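PDB 6L33: MexT protein from Pseudomonas aeruginosa, which activates transcription of the MexEF-OprN efflux pump genes as a LysR-type regulator, the present chain being its regulatory domain, with DNA binding probably left to a separate helix-turn-helix domain. Local coordinates for residues L23-L26 with L27-L30; L47-P50 with N51-S55; L94-D97 with D98-R102; S114-V117 with D118-L121; R199-I202 with S203-I206. All coordinates share one frame; numbering follows the deposited sequence.

Interaction 1 of 5, residues L23-L26 with L27-L30; sequences LPPL and LRRL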
loop_
_atom_site.group_PDB
_atom_site.type_symbol
_atom_site.label_atom_id
_atom_site.label_comp_id
_atom_site.label_asym_id
_atom_site.label_seq_id
_atom_site.Cartn_x
_atom_site.Cartn_y
_atom_site.Cartn_z
ATOM N N LEU B 23 0.953 -8.413 -11.643
ATOM C CA LEU B 23 2.338 -7.982 -11.828
ATOM C C LEU B 23 3.305 -9.127 -12.118
ATOM O O LEU B 23 4.096 -9.000 -13.069
ATOM C CB LEU B 23 2.776 -7.164 -10.606
ATOM C CG LEU B 23 3.745 -5.992 -10.783
ATOM C CD1 LEU B 23 3.920 -5.240 -9.486
ATOM C CD2 LEU B 23 5.078 -6.481 -11.247
ATOM N N PRO B 24 3.328 -10.231 -11.366
ATOM C CA PRO B 24 4.371 -11.254 -11.587
ATOM C C PRO B 24 4.336 -11.834 -12.995
ATOM O O PRO B 24 5.381 -11.864 -13.662
ATOM C CB PRO B 24 4.067 -12.315 -10.517
ATOM C CG PRO B 24 3.398 -11.551 -9.437
ATOM C CD PRO B 24 2.558 -10.518 -10.138
ATOM N N PRO B 25 3.185 -12.303 -13.503
ATOM C CA PRO B 25 3.195 -12.804 -14.886
ATOM C C PRO B 25 3.447 -11.714 -15.909
ATOM O O PRO B 25 4.062 -11.982 -16.948
ATOM C CB PRO B 25 1.800 -13.422 -15.052
ATOM C CG PRO B 25 0.957 -12.666 -14.114
ATOM C CD PRO B 25 1.831 -12.418 -12.921
ATOM N N LEU B 26 2.998 -10.487 -15.641
ATOM C CA LEU B 26 3.219 -9.397 -16.583
ATOM C C LEU B 26 4.705 -9.087 -16.718
ATOM O O LEU B 26 5.237 -9.022 -17.831
ATOM C CB LEU B 26 2.448 -8.159 -16.135
ATOM C CG LEU B 26 2.663 -6.914 -16.990
ATOM C CD1 LEU B 26 1.762 -6.933 -18.221
ATOM C CD2 LEU B 26 2.457 -5.654 -16.170
ATOM N N LEU B 27 5.392 -8.908 -15.586
ATOM C CA LEU B 27 6.814 -8.574 -15.603
ATOM C C LEU B 27 7.619 -9.555 -16.443
ATOM O O LEU B 27 8.546 -9.157 -17.161
ATOM C CB LEU B 27 7.362 -8.546 -14.178
ATOM C CG LEU B 27 7.543 -7.186 -13.513
ATOM C CD1 LEU B 27 8.411 -7.341 -12.283
ATOM C CD2 LEU B 27 8.133 -6.159 -14.465
ATOM N N ARG B 28 7.284 -10.843 -16.363
ATOM C CA ARG B 28 8.030 -11.849 -17.111
ATOM C C ARG B 28 7.880 -11.665 -18.616
ATOM O O ARG B 28 8.834 -11.908 -19.364
ATOM C CB ARG B 28 7.578 -13.248 -16.693
ATOM C CG ARG B 28 7.913 -13.596 -15.251
ATOM C CD ARG B 28 7.527 -15.029 -14.922
ATOM N NE ARG B 28 6.127 -15.146 -14.524
ATOM C CZ ARG B 28 5.721 -15.361 -13.277
ATOM N NH1 ARG B 28 6.609 -15.484 -12.301
ATOM N NH2 ARG B 28 4.426 -15.455 -13.005
ATOM N N ARG B 29 6.706 -11.228 -19.078
ATOM C CA ARG B 29 6.494 -11.066 -20.512
ATOM C C ARG B 29 7.296 -9.891 -21.062
ATOM O O ARG B 29 8.012 -10.033 -22.062
ATOM C CB ARG B 29 5.003 -10.895 -20.812
ATOM C CG ARG B 29 4.637 -11.010 -22.295
ATOM C CD ARG B 29 5.534 -12.010 -23.020
ATOM N NE ARG B 29 4.830 -12.771 -24.051
ATOM C CZ ARG B 29 4.659 -12.356 -25.302
ATOM N NH1 ARG B 29 5.133 -11.180 -25.685
ATOM N NH2 ARG B 29 4.010 -13.117 -26.172
ATOM N N LEU B 30 7.189 -8.720 -20.426
ATOM C CA LEU B 30 7.928 -7.556 -20.909
ATOM C C LEU B 30 9.430 -7.798 -20.859
ATOM O O LEU B 30 10.168 -7.364 -21.750
ATOM C CB LEU B 30 7.567 -6.312 -20.096
ATOM C CG LEU B 30 6.159 -5.714 -20.202
ATOM C CD1 LEU B 30 5.619 -5.796 -21.604
ATOM C CD2 LEU B 30 5.216 -6.388 -19.266
#

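Interaction 2 of 5, residues L47-P50 with N51-S55; sequences LLMP and NLLAS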
loop_
_atom_site.group_PDB
_atom_site.type_symbol
_atom_site.label_atom_id
_atom_site.label_comp_id
_atom_site.label_asym_id
_atom_site.label_seq_id
_atom_site.Cartn_x
_atom_site.Cartn_y
_atom_site.Cartn_z
ATOM N N LEU B 47 -10.292 7.197 -6.357
ATOM C CA LEU B 47 -10.178 8.630 -6.107
ATOM C C LEU B 47 -8.958 9.241 -6.788
ATOM O O LEU B 47 -9.054 10.328 -7.366
ATOM C CB LEU B 47 -10.118 8.910 -4.602
ATOM C CG LEU B 47 -11.402 8.723 -3.791
ATOM C CD1 LEU B 47 -11.192 9.178 -2.354
ATOM C CD2 LEU B 47 -12.564 9.468 -4.430
ATOM N N LEU B 48 -7.810 8.563 -6.727
ATOM C CA LEU B 48 -6.590 9.072 -7.339
ATOM C C LEU B 48 -6.553 8.870 -8.847
ATOM O O LEU B 48 -5.729 9.499 -9.522
ATOM C CB LEU B 48 -5.363 8.393 -6.725
ATOM C CG LEU B 48 -4.955 8.739 -5.294
ATOM C CD1 LEU B 48 -3.649 8.042 -4.949
ATOM C CD2 LEU B 48 -4.828 10.243 -5.114
HETATM N N MSE B 49 -7.418 8.015 -9.383
HETATM C CA MSE B 49 -7.332 7.598 -10.780
HETATM C C MSE B 49 -7.411 8.754 -11.797
HETATM O O MSE B 49 -6.566 8.830 -12.690
HETATM C CB MSE B 49 -8.411 6.550 -11.075
HETATM C CG MSE B 49 -8.232 5.846 -12.393
HETATM SE SE MSE B 49 -6.523 4.922 -12.509
HETATM C CE MSE B 49 -6.571 4.565 -14.422
ATOM N N PRO B 50 -8.399 9.653 -11.683
ATOM C CA PRO B 50 -8.402 10.807 -12.599
ATOM C C PRO B 50 -7.194 11.710 -12.420
ATOM O O PRO B 50 -6.698 12.264 -13.410
ATOM C CB PRO B 50 -9.714 11.534 -12.261
ATOM C CG PRO B 50 -10.128 11.018 -10.944
ATOM C CD PRO B 50 -9.613 9.626 -10.846
ATOM N N ASN B 51 -6.699 11.864 -11.188
ATOM C CA ASN B 51 -5.502 12.667 -10.955
ATOM C C ASN B 51 -4.283 12.060 -11.636
ATOM O O ASN B 51 -3.482 12.777 -12.248
ATOM C CB ASN B 51 -5.238 12.807 -9.454
ATOM C CG ASN B 51 -6.440 13.321 -8.690
ATOM O OD1 ASN B 51 -7.481 12.665 -8.628
ATOM N ND2 ASN B 51 -6.294 14.494 -8.083
ATOM N N LEU B 52 -4.113 10.739 -11.521
ATOM C CA LEU B 52 -2.941 10.088 -12.100
ATOM C C LEU B 52 -2.928 10.213 -13.618
ATOM O O LEU B 52 -1.865 10.399 -14.224
ATOM C CB LEU B 52 -2.900 8.617 -11.687
ATOM C CG LEU B 52 -2.659 8.317 -10.205
ATOM C CD1 LEU B 52 -2.873 6.840 -9.920
ATOM C CD2 LEU B 52 -1.263 8.752 -9.787
ATOM N N LEU B 53 -4.098 10.114 -14.253
ATOM C CA LEU B 53 -4.163 10.230 -15.706
ATOM C C LEU B 53 -3.995 11.677 -16.153
ATOM O O LEU B 53 -3.178 11.976 -17.031
ATOM C CB LEU B 53 -5.484 9.657 -16.221
ATOM C CG LEU B 53 -5.664 8.138 -16.159
ATOM C CD1 LEU B 53 -7.122 7.759 -16.389
ATOM C CD2 LEU B 53 -4.762 7.438 -17.167
ATOM N N ALA B 54 -4.759 12.595 -15.555
ATOM C CA ALA B 54 -4.755 13.979 -16.020
ATOM C C ALA B 54 -3.411 14.661 -15.789
ATOM O O ALA B 54 -3.056 15.588 -16.525
ATOM C CB ALA B 54 -5.872 14.766 -15.335
ATOM N N SER B 55 -2.653 14.220 -14.786
ATOM C CA SER B 55 -1.373 14.838 -14.466
ATOM C C SER B 55 -0.198 14.210 -15.203
ATOM O O SER B 55 0.895 14.784 -15.192
ATOM C CB SER B 55 -1.113 14.768 -12.960
ATOM O OG SER B 55 -1.041 13.421 -12.525
#

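Interaction 3 of 5, residues L94-D97 with D98-R102; sequences LTLD and DYCAR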
loop_
_atom_site.group_PDB
_atom_site.type_symbol
_atom_site.label_atom_id
_atom_site.label_comp_id
_atom_site.label_asym_id
_atom_site.label_seq_id
_atom_site.Cartn_x
_atom_site.Cartn_y
_atom_site.Cartn_z
ATOM N N LEU B 94 -23.950 -13.482 8.967
ATOM C CA LEU B 94 -24.384 -12.272 9.649
ATOM C C LEU B 94 -25.729 -11.810 9.102
ATOM O O LEU B 94 -25.922 -11.727 7.885
ATOM C CB LEU B 94 -23.345 -11.164 9.480
ATOM C CG LEU B 94 -21.948 -11.412 10.049
ATOM C CD1 LEU B 94 -20.979 -10.357 9.544
ATOM C CD2 LEU B 94 -21.985 -11.424 11.569
ATOM N N THR B 95 -26.663 -11.526 10.003
ATOM C CA THR B 95 -27.871 -10.820 9.616
ATOM C C THR B 95 -27.588 -9.323 9.537
ATOM O O THR B 95 -26.528 -8.840 9.944
ATOM C CB THR B 95 -29.004 -11.076 10.610
ATOM O OG1 THR B 95 -28.667 -10.486 11.873
ATOM C CG2 THR B 95 -29.241 -12.567 10.792
ATOM N N LEU B 96 -28.562 -8.581 9.007
ATOM C CA LEU B 96 -28.437 -7.128 8.974
ATOM C C LEU B 96 -28.249 -6.565 10.377
ATOM O O LEU B 96 -27.438 -5.655 10.583
ATOM C CB LEU B 96 -29.664 -6.512 8.302
ATOM C CG LEU B 96 -29.694 -4.984 8.219
ATOM C CD1 LEU B 96 -28.471 -4.448 7.483
ATOM C CD2 LEU B 96 -30.976 -4.519 7.551
ATOM N N ASP B 97 -28.977 -7.108 11.358
ATOM C CA ASP B 97 -28.827 -6.660 12.741
ATOM C C ASP B 97 -27.416 -6.923 13.255
ATOM O O ASP B 97 -26.798 -6.049 13.874
ATOM C CB ASP B 97 -29.856 -7.351 13.639
ATOM C CG ASP B 97 -31.226 -6.712 13.561
ATOM O OD1 ASP B 97 -31.314 -5.523 13.187
ATOM O OD2 ASP B 97 -32.218 -7.400 13.883
ATOM N N ASP B 98 -26.898 -8.135 13.025
ATOM C CA ASP B 98 -25.517 -8.433 13.398
ATOM C C ASP B 98 -24.553 -7.453 12.746
ATOM O O ASP B 98 -23.623 -6.955 13.392
ATOM C CB ASP B 98 -25.140 -9.859 12.988
ATOM C CG ASP B 98 -26.009 -10.916 13.637
ATOM O OD1 ASP B 98 -26.617 -10.639 14.692
ATOM O OD2 ASP B 98 -26.071 -12.038 13.088
ATOM N N TYR B 99 -24.760 -7.174 11.459
ATOM C CA TYR B 99 -23.856 -6.304 10.717
ATOM C C TYR B 99 -23.812 -4.910 11.328
ATOM O O TYR B 99 -22.733 -4.348 11.552
ATOM C CB TYR B 99 -24.302 -6.244 9.256
ATOM C CG TYR B 99 -23.379 -5.478 8.344
ATOM C CD1 TYR B 99 -22.326 -6.114 7.701
ATOM C CD2 TYR B 99 -23.564 -4.120 8.118
ATOM C CE1 TYR B 99 -21.482 -5.417 6.861
ATOM C CE2 TYR B 99 -22.722 -3.416 7.283
ATOM C CZ TYR B 99 -21.683 -4.069 6.656
ATOM O OH TYR B 99 -20.847 -3.369 5.818
ATOM N N CYS B 100 -24.984 -4.344 11.620
ATOM C CA CYS B 100 -25.060 -2.986 12.142
ATOM C C CYS B 100 -24.540 -2.877 13.568
ATOM O O CYS B 100 -24.196 -1.772 14.004
ATOM C CB CYS B 100 -26.507 -2.497 12.077
ATOM S SG CYS B 100 -27.008 -1.954 10.428
ATOM N N ALA B 101 -24.480 -3.988 14.306
ATOM C CA ALA B 101 -24.045 -3.958 15.696
ATOM C C ALA B 101 -22.549 -4.185 15.864
ATOM O O ALA B 101 -21.991 -3.802 16.899
ATOM C CB ALA B 101 -24.805 -5.011 16.511
ATOM N N ARG B 102 -21.895 -4.785 14.897
ATOM C CA ARG B 102 -20.480 -5.065 15.065
ATOM C C ARG B 102 -19.642 -3.887 14.585
ATOM O O ARG B 102 -20.133 -3.018 13.861
ATOM C CB ARG B 102 -20.121 -6.346 14.316
ATOM C CG ARG B 102 -20.589 -7.579 15.078
ATOM C CD ARG B 102 -20.385 -8.868 14.319
ATOM N NE ARG B 102 -18.975 -9.143 14.073
ATOM C CZ ARG B 102 -18.487 -10.356 13.842
ATOM N NH1 ARG B 102 -17.190 -10.517 13.623
ATOM N NH2 ARG B 102 -19.294 -11.409 13.839
#

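Interaction 4 of 5, residues S114-V117 with D118-L121; sequences SGFV and DEEL. With SO4 (sulfate ion), chain G.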
loop_
_atom_site.group_PDB
_atom_site.type_symbol
_atom_site.label_atom_id
_atom_site.label_comp_id
_atom_site.label_asym_id
_atom_site.label_seq_id
_atom_site.Cartn_x
_atom_site.Cartn_y
_atom_site.Cartn_z
ATOM N N SER B 114 -16.650 7.375 6.896
ATOM C CA SER B 114 -17.879 6.818 6.361
ATOM C C SER B 114 -17.688 6.520 4.882
ATOM O O SER B 114 -16.821 7.093 4.214
ATOM C CB SER B 114 -19.071 7.763 6.572
ATOM O OG SER B 114 -19.214 8.096 7.943
ATOM N N GLY B 115 -18.503 5.602 4.379
ATOM C CA GLY B 115 -18.411 5.202 2.991
ATOM C C GLY B 115 -19.765 5.008 2.344
ATOM O O GLY B 115 -20.785 5.476 2.860
ATOM N N PHE B 116 -19.783 4.313 1.207
ATOM C CA PHE B 116 -21.037 4.094 0.497
ATOM C C PHE B 116 -21.971 3.176 1.272
ATOM O O PHE B 116 -23.193 3.346 1.206
ATOM C CB PHE B 116 -20.752 3.523 -0.888
ATOM C CG PHE B 116 -20.156 4.521 -1.840
ATOM C CD1 PHE B 116 -20.922 5.564 -2.338
ATOM C CD2 PHE B 116 -18.831 4.422 -2.232
ATOM C CE1 PHE B 116 -20.378 6.485 -3.213
ATOM C CE2 PHE B 116 -18.282 5.341 -3.106
ATOM C CZ PHE B 116 -19.055 6.375 -3.597
ATOM N N VAL B 117 -21.421 2.209 2.008
ATOM C CA VAL B 117 -22.246 1.361 2.865
ATOM C C VAL B 117 -23.024 2.217 3.858
ATOM O O VAL B 117 -24.229 2.029 4.060
ATOM C CB VAL B 117 -21.373 0.313 3.580
ATOM C CG1 VAL B 117 -22.104 -0.263 4.785
ATOM C CG2 VAL B 117 -20.969 -0.792 2.610
ATOM N N ASP B 118 -22.341 3.177 4.486
ATOM C CA ASP B 118 -23.010 4.092 5.403
ATOM C C ASP B 118 -24.064 4.921 4.681
ATOM O O ASP B 118 -25.139 5.191 5.230
ATOM C CB ASP B 118 -21.978 4.997 6.070
ATOM C CG ASP B 118 -20.873 4.213 6.746
ATOM O OD1 ASP B 118 -21.120 3.678 7.844
ATOM O OD2 ASP B 118 -19.765 4.124 6.176
ATOM N N GLU B 119 -23.768 5.336 3.447
ATOM C CA GLU B 119 -24.745 6.072 2.653
ATOM C C GLU B 119 -25.983 5.223 2.390
ATOM O O GLU B 119 -27.114 5.713 2.487
ATOM C CB GLU B 119 -24.099 6.525 1.341
ATOM C CG GLU B 119 -24.995 7.333 0.419
ATOM C CD GLU B 119 -24.278 7.759 -0.853
ATOM O OE1 GLU B 119 -23.107 8.186 -0.761
ATOM O OE2 GLU B 119 -24.881 7.660 -1.942
ATOM N N GLU B 120 -25.789 3.938 2.083
ATOM C CA GLU B 120 -26.923 3.063 1.803
ATOM C C GLU B 120 -27.712 2.743 3.067
ATOM O O GLU B 120 -28.950 2.731 3.044
ATOM C CB GLU B 120 -26.436 1.780 1.130
ATOM C CG GLU B 120 -27.549 0.824 0.722
ATOM C CD GLU B 120 -28.453 1.378 -0.371
ATOM O OE1 GLU B 120 -29.533 0.791 -0.598
ATOM O OE2 GLU B 120 -28.086 2.389 -1.009
ATOM N N LEU B 121 -27.019 2.477 4.178
ATOM C CA LEU B 121 -27.712 2.178 5.430
ATOM C C LEU B 121 -28.532 3.370 5.907
ATOM O O LEU B 121 -29.620 3.198 6.469
ATOM C CB LEU B 121 -26.708 1.762 6.505
ATOM C CG LEU B 121 -26.062 0.383 6.359
ATOM C CD1 LEU B 121 -25.068 0.136 7.486
ATOM C CD2 LEU B 121 -27.124 -0.709 6.320
HETATM S S SO4 G . -17.448 1.430 1.054
HETATM O O1 SO4 G . -17.241 2.789 0.559
HETATM O O2 SO4 G . -18.303 1.467 2.237
HETATM O O3 SO4 G . -18.079 0.626 0.012
HETATM O O4 SO4 G . -16.159 0.842 1.405
HETATM O O HOH W 1 -19.560 5.637 9.422
#

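Interaction 5 of 5, residues R199-I202 with S203-I206; sequences RSRI and SMFI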
loop_
_atom_site.group_PDB
_atom_site.type_symbol
_atom_site.label_atom_id
_atom_site.label_comp_id
_atom_site.label_asym_id
_atom_site.label_seq_id
_atom_site.Cartn_x
_atom_site.Cartn_y
_atom_site.Cartn_z
ATOM N N ARG B 199 -0.646 -1.804 -23.272
ATOM C CA ARG B 199 -2.012 -2.140 -22.881
ATOM C C ARG B 199 -2.405 -3.525 -23.377
ATOM O O ARG B 199 -3.060 -4.287 -22.654
ATOM C CB ARG B 199 -2.983 -1.082 -23.403
ATOM C CG ARG B 199 -2.724 0.310 -22.847
ATOM C CD ARG B 199 -3.914 1.226 -23.059
ATOM N NE ARG B 199 -4.315 1.291 -24.460
ATOM C CZ ARG B 199 -3.890 2.212 -25.319
ATOM N NH1 ARG B 199 -3.043 3.154 -24.922
ATOM N NH2 ARG B 199 -4.311 2.191 -26.577
ATOM N N SER B 200 -2.017 -3.874 -24.608
ATOM C CA SER B 200 -2.293 -5.221 -25.096
ATOM C C SER B 200 -1.545 -6.266 -24.279
ATOM O O SER B 200 -2.019 -7.400 -24.140
ATOM C CB SER B 200 -1.935 -5.336 -26.580
ATOM O OG SER B 200 -0.542 -5.191 -26.793
ATOM N N ARG B 201 -0.391 -5.903 -23.715
ATOM C CA ARG B 201 0.340 -6.840 -22.868
ATOM C C ARG B 201 -0.317 -6.984 -21.499
ATOM O O ARG B 201 -0.326 -8.082 -20.931
ATOM C CB ARG B 201 1.798 -6.399 -22.725
ATOM C CG ARG B 201 2.757 -7.103 -23.685
ATOM C CD ARG B 201 2.308 -6.933 -25.130
ATOM N NE ARG B 201 3.080 -7.743 -26.067
ATOM C CZ ARG B 201 2.846 -7.791 -27.375
ATOM N NH1 ARG B 201 1.862 -7.074 -27.900
ATOM N NH2 ARG B 201 3.597 -8.554 -28.159
ATOM N N ILE B 202 -0.870 -5.898 -20.952
ATOM C CA ILE B 202 -1.618 -6.006 -19.701
ATOM C C ILE B 202 -2.858 -6.867 -19.897
ATOM O O ILE B 202 -3.185 -7.715 -19.057
ATOM C CB ILE B 202 -1.996 -4.612 -19.163
ATOM C CG1 ILE B 202 -0.755 -3.744 -18.962
ATOM C CG2 ILE B 202 -2.764 -4.749 -17.852
ATOM C CD1 ILE B 202 -0.155 -3.852 -17.587
ATOM N N SER B 203 -3.572 -6.660 -21.008
ATOM C CA SER B 203 -4.804 -7.400 -21.257
ATOM C C SER B 203 -4.556 -8.888 -21.457
ATOM O O SER B 203 -5.484 -9.687 -21.292
ATOM C CB SER B 203 -5.525 -6.823 -22.475
ATOM O OG SER B 203 -5.797 -5.443 -22.297
HETATM N N MSE B 204 -3.330 -9.273 -21.792
HETATM C CA MSE B 204 -2.976 -10.672 -21.986
HETATM C C MSE B 204 -3.007 -11.437 -20.661
HETATM O O MSE B 204 -3.008 -12.668 -20.647
HETATM C CB MSE B 204 -1.592 -10.770 -22.634
HETATM C CG MSE B 204 -1.199 -12.149 -23.130
HETATM SE SE MSE B 204 0.720 -12.273 -23.444
HETATM C CE MSE B 204 1.010 -10.498 -24.197
ATOM N N PHE B 205 -3.048 -10.703 -19.549
ATOM C CA PHE B 205 -3.015 -11.305 -18.225
ATOM C C PHE B 205 -4.227 -10.973 -17.365
ATOM O O PHE B 205 -4.323 -11.481 -16.240
ATOM C CB PHE B 205 -1.735 -10.888 -17.488
ATOM C CG PHE B 205 -0.481 -11.396 -18.134
ATOM C CD1 PHE B 205 -0.086 -12.712 -17.967
ATOM C CD2 PHE B 205 0.296 -10.563 -18.921
ATOM C CE1 PHE B 205 1.066 -13.187 -18.566
ATOM C CE2 PHE B 205 1.448 -11.031 -19.522
ATOM C CZ PHE B 205 1.834 -12.344 -19.345
ATOM N N ILE B 206 -5.150 -10.148 -17.847
ATOM C CA ILE B 206 -6.388 -9.892 -17.119
ATOM C C ILE B 206 -7.542 -9.718 -18.098
ATOM O O ILE B 206 -8.646 -10.213 -17.864
ATOM C CB ILE B 206 -6.263 -8.663 -16.200
ATOM C CG1 ILE B 206 -7.492 -8.554 -15.293
ATOM C CG2 ILE B 206 -6.100 -7.395 -17.021
ATOM C CD1 ILE B 206 -7.570 -9.633 -14.230
#

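Interaction 1 of 5, residues L23-L26 with L27-L30
Leu23 and Leu27 run alongside each other in the same direction, one turn apart on helix 18-33, the crossover helix of a beta-alpha-beta unit between strands 9-14 and 38-43 in this LysR regulatory domain. The touch is tight: CD2 of Leu23 comes within 3.4 Å of CG of Leu27, closer than usual for two carbons. Both leucines also pack on the second subunit, on its Leu143 and Leu132, and thus form part of the dimer interface. Beneath them the helix bond from Leu27 N to Leu23 O is short and nearly straight, 2.8 Å at 174°.

Leu26 and Leu30 meet differently, their side chains slanting across each other, CG of Leu26 against CD2 of Leu30 at 3.5 Å. Leu26 holds CG anti to its own amide nitrogen (chi1 176°), whereas in Leu30 CG stands anti to the carbonyl carbon. This pair turns toward helix 193-203, where Leu26 packs on Ile202 and Leu30 on Trp197.

On another side of the helix Pro24 and Pro25 carry no N-H, and the helix is kinked there. Arg28, bent at chi3 (-85°), folds its guanidinium back over this proline pair. Its NH2 lies 3.9 Å from CB of Pro25, and one guanidinium face is covered off-centre by Pro24 O, 3.4 Å above the plane.

Interaction 2 of 5, residues L47-P50 with N51-S55
Three successive i to i+4 bonds define the backbone here: Leu52 N to Leu48 O at 2.9 Å, Leu53 N to Met49 O at 3.2 Å and Ala54 N to Pro50 O at 2.9 Å. Of the three, the first runs nearly straight out from its carbonyl, while the donors of the other two are tilted out of their carbonyl planes by a little over 20°.

Among the side chains, the selenomethionine Met49 reaches forward to Leu53. Its CG is anti to the amide nitrogen (chi1 -168°) and the chain then bends at chi2 (59°), which brings the terminal methyl CE to the CD1 branch of Leu53 at 3.8 Å; the two side chains slant across one another. Both are buried, because this face of helix 49-55 lies on strand 181-186, with Met49 on Ala184 and Leu53 on Arg186. The helix thereby covers part of the five-stranded mixed sheet of one of the two lobes of a periplasmic-binding-protein-like fold, the architecture shared by LysR regulatory domains.

Leu48 and Leu52 make a looser pair, CB of Leu48 standing 4.3 Å from CD1 of Leu52. Leu48 is exposed, whereas Leu52 is buried against Glu57 and Ile58. Just upstream, Asn45 OD1 accepts from the backbone N atoms of both Leu47 and Leu48. Pro50 lies in the first part of the helix, has no N-H to donate, and packs its ring on Pro69. Further on, the methyl CB of Ala54 sits 3.3 Å from Pro50 O.

Interaction 3 of 5, residues L94-D97 with D98-R102
Thr95 and Asp98 grip each other twice, each side chain accepting from the other's backbone N-H, a reciprocal pair that makes a capping box at the start of helix 96-101. Thr95 is the N-cap: its OG1 takes the amide of Asp98 at 3.2 Å in an almost straight bond of 174°. To do so OG1 sits between the backbone N and the carbonyl carbon (chi1 67°), where it overhangs the first turn. In return Asp98 OD2 accepts from Thr95 N, also at 3.2 Å, but the donor comes from above the carboxylate, 46° out of its plane. The box satisfies an amide that helical bonding would leave without an acceptor, and a carboxylate at a helix N-terminus probably gains from the helix dipole.

Leu94, just ahead of the cap, crosses Asp98 obliquely and lays CD2 3.8 Å from Asp98 CB. The Leu94 and Arg102 side chains cross at about a right angle, Leu94 CD2 lying 3.5 Å from Arg102 NH2; the charged end of Arg102 is held by a salt bridge to Asp88 and a bond to Asp148 O.

Across the helix Tyr99 turns inward, its OH bonded to Thr152 and its ring set edge-to-face with His104 and Phe174. Leu96 and Cys100 pack on Leu121 of helix 116-123, and within their own turn CD1 of Leu96 lies 4.1 Å from SG of Cys100.

Interaction 4 of 5, residues S114-V117 with D118-L121
Gly115 N and Asp118 OD2 form the short hydrogen bond of this turn, 2.6 Å, at the N-terminus of helix 116-123, the crossover helix between strands 103-107 and 129-134. Gly115 is the N-cap. Asp118 receives its N-H on the anti side of OD2, 17° out of the carboxylate plane. Backbone bonds then carry the helix on, Glu119 N to Gly115 O and Leu121 N to Val117 O.

Charge and water account for the other carboxylate oxygen. Asp118 OD1 makes a salt bridge with Arg128, and a water bonded to Ser114 OG donates to it weakly. A sulfate, probably from the crystallisation liquor, sits at the helix start, taking Phe116 N on O1 at 3.0 Å and Val117 N on O2 at 3.2 Å. Sulfate O1 lies 3.6 Å from Gly115 CA, which has no side chain to intrude on it.

In the nonpolar contact, the Val117 and Leu121 side chains run alongside each other, CG1 of Val117 4.0 Å from CD1 of Leu121. Separately, the Glu119 carboxylate lies beside the Phe116 ring, OE1 approaching CD1 obliquely at 3.8 Å, while the ring meets Phe179 nearly at a right angle.

Two first-turn amides, those of Phe116 and Val117, directed at one anion make a classical helix-N-terminus anion site, in which the helix dipole probably helps hold the sulfate; Asp118, with its own bonds to Gly115 and Arg128, would probably be stabilised as a carboxylate.

Interaction 5 of 5, residues R199-I202 with S203-I206
The Phe205 ring presents its edge to two carbonyl oxygens of the last helical turn, Arg201 O and Ile202 O, both near the ring plane; the former is 3.3 Å from CD2. The guanidinium of Arg201 likewise takes a partner at its edge: Ser200 OG, itself also hydrogen-bonded to Trp197 O, lies in its plane and accepts from NH1 at 3.2 Å. Arg201 NE, in turn, is paired with Glu33 in a salt bridge to helix 18-33. The terminal methyl of the selenomethionine Met204 approaches the guanidinium obliquely, CE standing 3.9 Å from NE. Arg201 and Met204 run alongside each other, and the same methyl is just as far from CG and CD of the arginine, which bends at chi2 (55°).

Ser203 grips Arg199 O twice. Its backbone N donates at 2.9 Å and its hydroxyl OG at 3.0 Å, the two arriving from opposite faces of the carbonyl plane. The hydroxyl can fold back this way because it stands anti to the carbonyl carbon (chi1 -57°), beside its own amide. Met204 N reaches both Ser200 O and Arg201 O only weakly, whereas Phe205 N makes a sound bond of 3.0 Å to Ile202 O, from above the carbonyl plane.

Arg199 makes a cation-pi contact with Trp185 and donates from NH1 to Gln189 O. The contact joins the last part of helix 193-203 to the chain end that follows, where helical bonds give way to weaker ones; Ile202 packs between Leu26 of helix 18-33 and the five-stranded sheet, on Val62 and Met183, in one lobe of the periplasmic-binding-protein-like fold.

How the interactions relate
Interactions 1 and 5 share one lobe and touch directly, their centres 10 Å apart: Leu26 CD2 meets Ile202 CD1 at 3.5 Å, and Phe205 CZ lies 3.3 Å from Pro25 O. Arg29 and Arg201 also come close there, both paired with Glu33. Interactions 3 and 4 form a second touching pair, centres 14 Å apart, where Tyr99 OH reaches Val117 CG1 at 3.5 Å. The two pairs lie on opposite sides of the chain's centre, interactions 1 and 3 about 42 Å apart between centres. Interaction 2 comes within about 7 Å, nearest atoms, of interaction 4, whose helix start holds the sulfate and whose Phe116 packs on Tyr46.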